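Local coordinates for protein uncharacterized CONSERVED DOMAIN PROTEIN (Vibrio cholerae, PDB 3LKV) that probably serves as the substrate-binding protein of an ABC transporter and here holds a phenylalanine molecule, with zinc ions bound at separate sites, at residues Ala77-Gln82 against Glu151-Ser156; Phe95-Asp100 against Leu120-Pro125; Ile143-Asn148 against Tyr198-Asn203; Ser14-His19 against Lys49-Asn54. One frame throughout, in Å; residues are numbered along the deposited sequence.

Contact 1 of 4, residues Ala77-Gln82 against Glu151-Ser156; sequences ATPTAQ and EANAVS. With PHE (phenylalanine), chain B.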
# COMPACT_ATOMS: atom_id res chain seq x y z
N ALA A 77 -8.96 15.26 -8.34
CA ALA A 77 -10.21 15.43 -9.09
C ALA A 77 -11.01 16.59 -8.51
O ALA A 77 -10.83 16.99 -7.35
CB ALA A 77 -11.04 14.13 -9.18
N THR A 78 -11.88 17.15 -9.33
CA THR A 78 -12.51 18.43 -9.03
C THR A 78 -13.44 18.44 -7.82
O THR A 78 -13.37 19.33 -6.98
CB THR A 78 -13.21 19.00 -10.30
OG1 THR A 78 -12.20 19.35 -11.25
CG2 THR A 78 -14.02 20.25 -9.96
N PRO A 79 -14.35 17.46 -7.74
CA PRO A 79 -15.36 17.53 -6.66
C PRO A 79 -14.72 17.38 -5.27
O PRO A 79 -15.09 18.08 -4.35
CB PRO A 79 -16.34 16.40 -6.98
CG PRO A 79 -16.04 15.99 -8.36
CD PRO A 79 -14.60 16.36 -8.67
N THR A 80 -13.69 16.57 -5.14
CA THR A 80 -13.04 16.40 -3.83
C THR A 80 -12.19 17.62 -3.55
O THR A 80 -12.18 18.09 -2.44
CB THR A 80 -12.23 15.10 -3.80
OG1 THR A 80 -11.91 14.72 -5.14
CG2 THR A 80 -13.10 13.95 -3.20
N ALA A 81 -11.56 18.20 -4.58
CA ALA A 81 -10.82 19.46 -4.36
C ALA A 81 -11.74 20.54 -3.88
O ALA A 81 -11.41 21.26 -2.96
CB ALA A 81 -10.05 19.91 -5.60
N GLN A 82 -12.91 20.64 -4.49
CA GLN A 82 -13.86 21.64 -4.14
C GLN A 82 -14.29 21.50 -2.70
O GLN A 82 -14.42 22.53 -1.99
CB GLN A 82 -15.09 21.59 -5.04
CG GLN A 82 -14.83 22.15 -6.46
CD GLN A 82 -16.10 22.07 -7.31
OE1 GLN A 82 -16.71 21.03 -7.37
NE2 GLN A 82 -16.45 23.14 -8.00
N GLU A 151 -20.53 18.03 -12.31
CA GLU A 151 -19.08 18.13 -12.27
C GLU A 151 -18.56 19.35 -13.03
O GLU A 151 -18.61 19.39 -14.27
CB GLU A 151 -18.46 16.88 -12.88
CG GLU A 151 -18.57 15.60 -12.05
CD GLU A 151 -17.75 14.43 -12.68
OE1 GLU A 151 -16.57 14.59 -13.14
OE2 GLU A 151 -18.29 13.32 -12.65
N ALA A 152 -17.97 20.29 -12.32
CA ALA A 152 -17.54 21.54 -12.96
C ALA A 152 -16.53 21.24 -14.06
O ALA A 152 -16.44 21.97 -15.05
CB ALA A 152 -16.97 22.58 -11.92
N ASN A 153 -15.74 20.19 -13.89
CA ASN A 153 -14.84 19.81 -14.97
C ASN A 153 -15.58 19.48 -16.26
O ASN A 153 -15.13 19.91 -17.34
CB ASN A 153 -13.94 18.62 -14.63
CG ASN A 153 -14.64 17.56 -13.94
OD1 ASN A 153 -15.20 17.78 -12.85
ND2 ASN A 153 -14.67 16.36 -14.55
N ALA A 154 -16.71 18.76 -16.15
CA ALA A 154 -17.46 18.37 -17.34
C ALA A 154 -18.06 19.62 -18.00
O ALA A 154 -18.05 19.75 -19.22
CB ALA A 154 -18.56 17.34 -17.02
N VAL A 155 -18.57 20.53 -17.18
CA VAL A 155 -19.19 21.76 -17.66
C VAL A 155 -18.16 22.58 -18.40
O VAL A 155 -18.39 22.97 -19.56
CB VAL A 155 -19.88 22.55 -16.52
CG1 VAL A 155 -20.39 23.99 -17.00
CG2 VAL A 155 -21.06 21.72 -15.96
N SER A 156 -16.98 22.76 -17.82
CA SER A 156 -15.92 23.50 -18.53
C SER A 156 -15.57 22.81 -19.86
O SER A 156 -15.41 23.46 -20.88
CB SER A 156 -14.66 23.61 -17.67
OG SER A 156 -14.95 24.24 -16.44
N PHE B . -9.84 16.07 -14.65
CA PHE B . -10.95 15.35 -13.91
C PHE B . -11.53 16.30 -12.83
O PHE B . -11.29 17.54 -12.96
CB PHE B . -10.49 14.00 -13.34
CG PHE B . -10.38 12.90 -14.39
CD1 PHE B . -11.54 12.32 -14.94
CD2 PHE B . -9.15 12.47 -14.85
CE1 PHE B . -11.46 11.37 -15.91
CE2 PHE B . -9.06 11.50 -15.80
CZ PHE B . -10.19 10.94 -16.36
OXT PHE B . -12.22 15.92 -11.86
O HOH W 1 -17.78 19.77 -9.26
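Two helix N-termini converge on the carboxylate of the bound phenylalanine, in the cleft between the two lobes of a type I periplasmic-binding-protein fold. Thr78, the first residue of helix 78-87, grips both oxygens: its backbone N donates to ligand OXT at 2.8 Å with a nearly straight N-H...O angle of 168°, and its OG1 donates to ligand O at 2.7 Å. A carboxylate in this place should be further stabilised by the helix dipole. OG1 can turn to the ligand because it lies anti to the carbonyl carbon, beside its own N.

From the other lobe, Asn153 comes up with its CB 3.3 Å from ligand O. The side chains of Thr78 and Asn153 slide past one another in opposite senses, which puts Asn153 OD1 3.5 Å from Thr78 CB, a van der Waals approach. The Asn153 amide is fixed from behind. ND2 donates to Glu151 OE1 at 3.0 Å and 159°, in the amide plane and on the anti lone pair of OE1, and it also bonds Ile201 O. Glu151 is itself pinned, OE1 by Asn203 N and OE2 by Thr204 OG1.

The short helical segments 78-82 and 152-156 run at 124° with axes 11.0 Å apart, so little beyond these first turns meets. Further out, Gln82 extends toward Ala152, its NE2 bonded to Ala104 O. Its OE1 accepts from a water at 2.5 Å, and that water in turn accepts from Ala152 N at 3.1 Å.

Contact 2 of 4, residues Phe95-Asp100 against Leu120-Pro125; sequences FTAVTD and LSDLSP. With PHE (phenylalanine), chain B.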
# COMPACT_ATOMS: atom_id res chain seq x y z
N PHE A 95 -4.31 20.65 -5.41
CA PHE A 95 -5.22 19.85 -6.19
C PHE A 95 -4.43 19.29 -7.33
O PHE A 95 -3.34 19.79 -7.68
CB PHE A 95 -6.41 20.65 -6.72
CG PHE A 95 -6.01 21.86 -7.56
CD1 PHE A 95 -5.60 21.71 -8.86
CD2 PHE A 95 -6.08 23.12 -7.03
CE1 PHE A 95 -5.26 22.79 -9.62
CE2 PHE A 95 -5.74 24.24 -7.79
CZ PHE A 95 -5.33 24.06 -9.08
N THR A 96 -4.96 18.21 -7.88
CA THR A 96 -4.34 17.53 -8.96
C THR A 96 -5.35 16.82 -9.84
O THR A 96 -6.40 16.46 -9.41
CB THR A 96 -3.21 16.61 -8.45
OG1 THR A 96 -2.46 16.16 -9.58
CG2 THR A 96 -3.72 15.39 -7.63
N ALA A 97 -5.04 16.72 -11.11
CA ALA A 97 -5.90 16.16 -12.12
C ALA A 97 -7.21 16.89 -12.12
O ALA A 97 -8.29 16.28 -12.23
CB ALA A 97 -6.08 14.60 -11.91
N VAL A 98 -7.12 18.22 -11.99
CA VAL A 98 -8.32 19.07 -12.09
C VAL A 98 -8.36 19.77 -13.46
O VAL A 98 -7.43 20.48 -13.87
CB VAL A 98 -8.36 20.10 -10.98
CG1 VAL A 98 -9.38 21.21 -11.33
CG2 VAL A 98 -8.61 19.39 -9.60
N THR A 99 -9.45 19.58 -14.18
CA THR A 99 -9.57 20.01 -15.55
C THR A 99 -9.47 21.55 -15.69
O THR A 99 -8.68 22.06 -16.51
CB THR A 99 -10.91 19.51 -16.13
OG1 THR A 99 -10.82 18.08 -16.37
CG2 THR A 99 -11.31 20.31 -17.37
N ASP A 100 -10.23 22.28 -14.90
CA ASP A 100 -10.30 23.77 -15.00
C ASP A 100 -10.49 24.39 -13.61
O ASP A 100 -11.61 24.61 -13.13
CB ASP A 100 -11.44 24.16 -15.91
CG ASP A 100 -11.71 25.66 -15.93
OD1 ASP A 100 -10.86 26.45 -15.48
OD2 ASP A 100 -12.80 26.04 -16.37
N LEU A 120 -2.16 21.27 -9.93
CA LEU A 120 -1.94 20.85 -11.31
C LEU A 120 -3.27 20.61 -12.04
O LEU A 120 -4.17 19.90 -11.54
CB LEU A 120 -1.12 19.59 -11.34
CG LEU A 120 0.41 19.69 -11.46
CD1 LEU A 120 1.25 18.55 -10.79
CD2 LEU A 120 0.73 19.73 -12.98
N SER A 121 -3.36 21.18 -13.23
CA SER A 121 -4.50 20.99 -14.09
C SER A 121 -4.25 20.00 -15.23
O SER A 121 -3.18 20.04 -15.86
CB SER A 121 -4.89 22.34 -14.70
OG SER A 121 -5.88 22.11 -15.71
N ASP A 122 -5.27 19.17 -15.53
CA ASP A 122 -5.23 18.23 -16.71
C ASP A 122 -6.20 18.65 -17.81
O ASP A 122 -6.91 17.82 -18.38
CB ASP A 122 -5.49 16.76 -16.35
CG ASP A 122 -6.90 16.52 -15.81
OD1 ASP A 122 -7.44 17.46 -15.22
OD2 ASP A 122 -7.48 15.39 -15.95
N LEU A 123 -6.22 19.95 -18.08
CA LEU A 123 -7.15 20.53 -19.04
C LEU A 123 -6.99 19.83 -20.38
O LEU A 123 -5.92 19.81 -20.87
CB LEU A 123 -6.89 22.02 -19.21
CG LEU A 123 -7.76 22.66 -20.31
CD1 LEU A 123 -9.23 22.50 -19.96
CD2 LEU A 123 -7.41 24.15 -20.54
N SER A 124 -8.05 19.19 -20.91
CA SER A 124 -7.98 18.47 -22.17
C SER A 124 -7.85 19.41 -23.36
O SER A 124 -8.49 20.41 -23.40
CB SER A 124 -9.28 17.72 -22.37
OG SER A 124 -9.44 16.74 -21.39
N PRO A 125 -7.02 19.07 -24.34
CA PRO A 125 -7.04 19.84 -25.59
C PRO A 125 -8.21 19.39 -26.48
O PRO A 125 -8.06 18.59 -27.43
CB PRO A 125 -5.69 19.47 -26.24
CG PRO A 125 -5.49 18.01 -25.79
CD PRO A 125 -6.21 17.84 -24.45
N PHE B . -9.84 16.07 -14.65
CA PHE B . -10.95 15.35 -13.91
C PHE B . -11.53 16.30 -12.83
O PHE B . -11.29 17.54 -12.96
CB PHE B . -10.49 14.00 -13.34
CG PHE B . -10.38 12.90 -14.39
CD1 PHE B . -11.54 12.32 -14.94
CD2 PHE B . -9.15 12.47 -14.85
CE1 PHE B . -11.46 11.37 -15.91
CE2 PHE B . -9.06 11.50 -15.80
CZ PHE B . -10.19 10.94 -16.36
OXT PHE B . -12.22 15.92 -11.86
O HOH W 2 -9.53 17.67 -18.76
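Segments 95-100 and 120-125 run as neighbouring parallel strands until Ala97, whose positive phi and psi (56°/42°) turn the chain through a corner. The pairing before the corner is sound: Leu120 N donates to Phe95 O at 2.9 Å, arriving above the carbonyl plane. After it, Val98 N reaches Leu120 O only weakly, at 3.4 Å, and Asp122 N bonds Val98 O at 3.0 Å, again from above the carbonyl plane.

The corner turns Ala97 O and Thr99 into the pocket. The ligand ammonium N donates to Ala97 O, to Thr99 OG1 and to Asp122 OD2, the last at 2.8 Å, while Thr99 N donates to ligand O at 3.0 Å. Asp122 reaches in because its CG sits in the crowded position between backbone N and carbonyl carbon (chi1 65°); Tyr243 OH also bonds OD2. With the ammonium so near, the carboxylate is probably ionised. Ser121 OG, anti to its backbone N, lies 2.9 Å from Val98 O and accepts a weak bond from Leu123 N. The Phe95 ring turns its edge to Leu120 O, which lies in the ring plane. The Thr99 and Leu123 side chains cross at about a right angle, CG2 to CD1 4.0 Å.

Beyond the pair, strand 93-98 is flanked by strand 72-76, and strand 117-121 by strand 269-270. Helix 243-258 packs on Thr96, Ala97 and Leu120; helix 78-87 meets Phe95 and Val98; helix 152-167 of the other lobe meets Thr99, Leu123 and Ser124.

Contact 3 of 4, residues Ile143-Asn148 against Tyr198-Asn203; sequences IGVVYN and YALIDN. With PHE (phenylalanine), chain B.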
# COMPACT_ATOMS: atom_id res chain seq x y z
N ILE A 143 -21.13 14.23 -33.19
CA ILE A 143 -20.38 13.73 -32.02
C ILE A 143 -21.32 13.64 -30.86
O ILE A 143 -21.99 14.62 -30.50
CB ILE A 143 -19.19 14.63 -31.69
CG1 ILE A 143 -18.16 14.57 -32.81
CG2 ILE A 143 -18.50 14.20 -30.36
CD1 ILE A 143 -16.95 15.53 -32.59
N GLY A 144 -21.38 12.45 -30.28
CA GLY A 144 -22.19 12.18 -29.10
C GLY A 144 -21.35 12.39 -27.86
O GLY A 144 -20.13 12.13 -27.88
N VAL A 145 -21.98 12.88 -26.79
CA VAL A 145 -21.23 13.06 -25.56
C VAL A 145 -22.15 12.92 -24.39
O VAL A 145 -23.29 13.37 -24.44
CB VAL A 145 -20.44 14.42 -25.53
CG1 VAL A 145 -21.33 15.57 -25.76
CG2 VAL A 145 -19.66 14.59 -24.20
N VAL A 146 -21.69 12.21 -23.38
CA VAL A 146 -22.43 12.04 -22.14
C VAL A 146 -21.60 12.74 -21.06
O VAL A 146 -20.40 12.60 -21.01
CB VAL A 146 -22.55 10.55 -21.78
CG1 VAL A 146 -23.24 10.37 -20.40
CG2 VAL A 146 -23.35 9.81 -22.91
N TYR A 147 -22.24 13.45 -20.17
CA TYR A 147 -21.52 14.15 -19.12
C TYR A 147 -22.41 14.39 -17.92
O TYR A 147 -23.62 14.22 -17.98
CB TYR A 147 -20.96 15.46 -19.65
CG TYR A 147 -21.98 16.53 -19.82
CD1 TYR A 147 -22.21 17.45 -18.80
CD2 TYR A 147 -22.69 16.66 -20.99
CE1 TYR A 147 -23.14 18.47 -18.96
CE2 TYR A 147 -23.63 17.67 -21.15
CZ TYR A 147 -23.85 18.56 -20.14
OH TYR A 147 -24.77 19.56 -20.31
N ASN A 148 -21.76 14.73 -16.83
CA ASN A 148 -22.43 14.96 -15.54
C ASN A 148 -22.39 16.46 -15.24
O ASN A 148 -21.34 17.02 -14.99
CB ASN A 148 -21.78 14.17 -14.40
CG ASN A 148 -22.52 14.36 -13.05
OD1 ASN A 148 -23.35 15.26 -12.88
ND2 ASN A 148 -22.26 13.46 -12.13
N TYR A 198 -17.62 10.85 -27.82
CA TYR A 198 -16.48 11.45 -27.20
C TYR A 198 -16.58 11.17 -25.72
O TYR A 198 -17.43 11.70 -25.03
CB TYR A 198 -16.46 12.96 -27.45
CG TYR A 198 -15.31 13.72 -26.78
CD1 TYR A 198 -14.01 13.33 -26.94
CD2 TYR A 198 -15.54 14.87 -26.03
CE1 TYR A 198 -12.97 14.03 -26.39
CE2 TYR A 198 -14.48 15.60 -25.46
CZ TYR A 198 -13.19 15.17 -25.65
OH TYR A 198 -12.14 15.84 -25.07
N ALA A 199 -15.70 10.31 -25.22
CA ALA A 199 -15.70 9.97 -23.81
C ALA A 199 -14.78 11.02 -23.14
O ALA A 199 -13.57 10.97 -23.27
CB ALA A 199 -15.18 8.52 -23.59
N LEU A 200 -15.36 11.99 -22.47
CA LEU A 200 -14.55 13.06 -21.94
C LEU A 200 -13.99 12.79 -20.53
O LEU A 200 -14.25 11.76 -19.89
CB LEU A 200 -15.27 14.41 -22.03
CG LEU A 200 -16.65 14.61 -21.50
CD1 LEU A 200 -16.62 14.13 -20.17
CD2 LEU A 200 -17.04 16.07 -21.53
N ILE A 201 -13.17 13.75 -20.10
CA ILE A 201 -12.58 13.79 -18.77
C ILE A 201 -13.65 14.17 -17.75
O ILE A 201 -13.76 15.34 -17.29
CB ILE A 201 -11.36 14.72 -18.76
CG1 ILE A 201 -10.33 14.21 -19.77
CG2 ILE A 201 -10.69 14.88 -17.32
CD1 ILE A 201 -9.84 12.75 -19.54
N ASP A 202 -14.41 13.15 -17.40
CA ASP A 202 -15.49 13.26 -16.44
C ASP A 202 -15.41 12.01 -15.59
O ASP A 202 -15.33 10.92 -16.13
CB ASP A 202 -16.79 13.31 -17.24
CG ASP A 202 -18.06 13.18 -16.42
OD1 ASP A 202 -18.19 12.20 -15.62
OD2 ASP A 202 -18.98 14.05 -16.63
N ASN A 203 -15.48 12.17 -14.27
CA ASN A 203 -15.37 11.05 -13.33
C ASN A 203 -16.51 10.04 -13.36
O ASN A 203 -16.31 8.85 -13.15
CB ASN A 203 -15.22 11.62 -11.90
CG ASN A 203 -13.95 12.46 -11.76
OD1 ASN A 203 -12.83 11.90 -11.80
ND2 ASN A 203 -14.11 13.79 -11.63
N PHE B . -9.84 16.07 -14.65
CA PHE B . -10.95 15.35 -13.91
C PHE B . -11.53 16.30 -12.83
O PHE B . -11.29 17.54 -12.96
CB PHE B . -10.49 14.00 -13.34
CG PHE B . -10.38 12.90 -14.39
CD1 PHE B . -11.54 12.32 -14.94
CD2 PHE B . -9.15 12.47 -14.85
CE1 PHE B . -11.46 11.37 -15.91
CE2 PHE B . -9.06 11.50 -15.80
CZ PHE B . -10.19 10.94 -16.36
OXT PHE B . -12.22 15.92 -11.86
O HOH W 3 -18.88 11.24 -22.71
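The aromatic ring of the bound phenylalanine has Ile201 CD1 on one side, off its CZ rim and 3.7 Å from CZ; Asn203 OD1 comes obliquely near CD1 of the ligand. The Asn203 amide is tied to the other end of the ligand, ND2 donating to ligand OXT at 2.9 Å. The Tyr198 ring leads away from segment 143-148, its OH bonded to His129 ND1. The flat carboxylate of Asp202 carries the far end of the contact: Asn148 N donates to the syn lone pair of OD2 at 2.9 Å, while OD1 caps helix 203-207 through Val205 N.

The segments are parallel, adjacent strands of the second lobe's sheet. Tyr198 N bonds Gly144 O at 2.8 Å with an N-H...O angle of 171°, and the donor lies nearly along the C=O axis. A water then enters where the strands part, accepting from Val146 N and donating to Tyr198 O. Val145 CG2 meets Leu200 CD2 at 4.0 Å as the side chains cross obliquely, and Ile143 CG2 lies 3.8 Å from Tyr198 CB, side by side.

Ile201, centre of an inverse gamma turn, presses CG2 to 3.0 Å from ligand N, a tight approach. Asp202 OD1 also lies close to Glu151 OE2, so these buried carboxylates may raise each other's pKa, an effect the N-H donors around them would counter.

Contact 4 of 4, residues Ser14-His19 against Lys49-Asn54; sequences SQIVEH and KTAQGN. With PHE (phenylalanine), chain B.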
# COMPACT_ATOMS: atom_id res chain seq x y z
N SER A 14 -7.59 13.06 -0.74
CA SER A 14 -8.97 12.80 -1.01
C SER A 14 -9.22 12.69 -2.51
O SER A 14 -8.84 13.57 -3.28
CB SER A 14 -9.76 13.97 -0.48
OG SER A 14 -11.17 13.79 -0.67
N GLN A 15 -9.96 11.66 -2.92
CA GLN A 15 -10.13 11.29 -4.33
C GLN A 15 -11.59 11.00 -4.52
O GLN A 15 -12.19 10.27 -3.72
CB GLN A 15 -9.31 10.02 -4.57
CG GLN A 15 -9.19 9.64 -5.94
CD GLN A 15 -8.29 8.42 -6.12
OE1 GLN A 15 -7.18 8.39 -5.63
NE2 GLN A 15 -8.76 7.44 -6.87
N ILE A 16 -12.21 11.56 -5.57
CA ILE A 16 -13.65 11.43 -5.71
C ILE A 16 -14.11 9.97 -5.85
O ILE A 16 -15.16 9.57 -5.31
CB ILE A 16 -14.17 12.36 -6.86
CG1 ILE A 16 -15.69 12.34 -6.96
CG2 ILE A 16 -13.50 12.03 -8.20
CD1 ILE A 16 -16.47 12.77 -5.71
N VAL A 17 -13.34 9.18 -6.59
CA VAL A 17 -13.69 7.80 -6.86
C VAL A 17 -12.44 7.10 -7.33
O VAL A 17 -11.49 7.74 -7.82
CB VAL A 17 -14.86 7.68 -7.90
CG1 VAL A 17 -14.38 7.95 -9.32
CG2 VAL A 17 -15.52 6.25 -7.85
N GLU A 18 -12.38 5.78 -7.15
CA GLU A 18 -11.29 4.96 -7.77
C GLU A 18 -11.62 4.64 -9.22
O GLU A 18 -12.50 3.88 -9.49
CB GLU A 18 -11.07 3.68 -6.95
CG GLU A 18 -10.58 4.11 -5.56
CD GLU A 18 -10.33 3.00 -4.55
OE1 GLU A 18 -10.68 1.84 -4.80
OE2 GLU A 18 -9.77 3.32 -3.47
N HIS A 19 -10.97 5.35 -10.14
CA HIS A 19 -10.88 4.90 -11.53
C HIS A 19 -9.42 5.00 -11.95
O HIS A 19 -8.65 5.70 -11.32
CB HIS A 19 -11.87 5.64 -12.47
CG HIS A 19 -11.68 7.12 -12.61
ND1 HIS A 19 -10.75 7.68 -13.45
CD2 HIS A 19 -12.39 8.16 -12.11
CE1 HIS A 19 -10.86 9.00 -13.43
NE2 HIS A 19 -11.85 9.32 -12.62
N LYS A 49 -8.52 8.68 1.33
CA LYS A 49 -9.94 8.33 1.38
C LYS A 49 -10.55 8.53 -0.01
O LYS A 49 -10.26 9.55 -0.68
CB LYS A 49 -10.69 9.20 2.39
CG LYS A 49 -10.51 8.89 3.92
CD LYS A 49 -10.95 7.44 4.30
CE LYS A 49 -11.05 7.18 5.88
NZ LYS A 49 -12.13 8.08 6.45
N THR A 50 -11.43 7.59 -0.42
CA THR A 50 -12.18 7.77 -1.63
C THR A 50 -13.61 8.11 -1.24
O THR A 50 -14.14 7.55 -0.29
CB THR A 50 -12.17 6.56 -2.58
OG1 THR A 50 -13.21 6.77 -3.56
CG2 THR A 50 -12.44 5.23 -1.83
N ALA A 51 -14.22 9.04 -1.99
CA ALA A 51 -15.58 9.42 -1.78
C ALA A 51 -16.55 8.48 -2.46
O ALA A 51 -17.76 8.69 -2.40
CB ALA A 51 -15.84 10.87 -2.20
N GLN A 52 -16.06 7.46 -3.12
CA GLN A 52 -16.91 6.49 -3.81
C GLN A 52 -17.93 7.15 -4.74
O GLN A 52 -19.04 6.74 -4.84
CB GLN A 52 -17.60 5.55 -2.80
CG GLN A 52 -16.62 4.95 -1.80
CD GLN A 52 -17.29 4.01 -0.79
OE1 GLN A 52 -17.37 4.31 0.38
NE2 GLN A 52 -17.78 2.89 -1.27
N GLY A 53 -17.53 8.21 -5.40
CA GLY A 53 -18.37 8.88 -6.38
C GLY A 53 -19.42 9.79 -5.72
O GLY A 53 -20.16 10.45 -6.44
N ASN A 54 -19.48 9.80 -4.40
CA ASN A 54 -20.48 10.58 -3.68
C ASN A 54 -19.99 11.99 -3.34
O ASN A 54 -18.98 12.16 -2.66
CB ASN A 54 -20.92 9.86 -2.41
CG ASN A 54 -22.24 10.38 -1.87
OD1 ASN A 54 -22.50 11.58 -1.88
ND2 ASN A 54 -23.08 9.47 -1.39
N PHE B . -9.84 16.07 -14.65
CA PHE B . -10.95 15.35 -13.91
C PHE B . -11.53 16.30 -12.83
O PHE B . -11.29 17.54 -12.96
CB PHE B . -10.49 14.00 -13.34
CG PHE B . -10.38 12.90 -14.39
CD1 PHE B . -11.54 12.32 -14.94
CD2 PHE B . -9.15 12.47 -14.85
CE1 PHE B . -11.46 11.37 -15.91
CE2 PHE B . -9.06 11.50 -15.80
CZ PHE B . -10.19 10.94 -16.36
OXT PHE B . -12.22 15.92 -11.86
O HOH W 4 -14.23 4.30 -5.07
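His19 belongs to the phenylalanine pocket, and segments 14-19 and 49-54 form the strand ends and loops behind it. Its CE1 sits over the ligand ring, 3.5 Å from CE1 of the ligand, and its NE2 is bonded to Asn203 OD1 across the cleft.

Parallel pairing is regular along the strands. Gln15 N donates to Lys49 O at 3.1 Å and Ala51 N to Gln15 O at 2.9 Å, both nearly along the C=O axis. Past them the register shifts, and Gly53 N, inside the turn, donates to Ile16 O at 2.7 Å in the carbonyl plane. These bonds join the two strands of the beta-alpha-beta unit 9-15, 20-35, 44-50; strand 44-50 is outermost within this chain, and the backbone of Thr50 bonds the second subunit.

Ala51-Asn54 forms a type I' turn, with positive phi at Gln52 (51°) and Gly53 (79°). An ST turn overlaps its start: Thr50 OG1, anti to its own N, accepts from Gln52 N at 3.0 Å. The extended Gln15 side chain (CG anti to its own N) runs forward, and NE2 reaches Val17 O two residues on at 2.9 Å with a straight 173° angle, although the donor stands above the carbonyl plane. The same amide is also held by Arg26 and Asp23 of helix 20-35. Val17 rests its CB on Gly53 N, and Ile16 CD1 touches Ala51 CB at 4.0 Å.

Glu18 crosses Thr50 at about a right angle, its OE2 bonded to Tyr48 OH and 3.7 Å from Thr50 CG2. Lys49 points its NZ out to Thr8 OG1 of the second subunit.

From the N terminus, contact 4 closes first, bringing 49-54 back beside 14-19 across one helix. Contact 1 opens at 77-82, and contact 2 opens and closes within its loop, at 95-100 and 120-125. Contact 3 then opens at 143-148 before contact 1 closes at 151-156, and closes itself at 198-203, so contacts 1 and 3 cross. Contacts 2 and 4 lie in the first lobe's sheet, centres about 17 Å apart and not touching; contact 3 lies in the second lobe's sheet. Contact 1 bridges the lobes. It touches all three others, including Ser156 OG to Asp100 OD2 at 2.8 Å, and all four reach the phenylalanine.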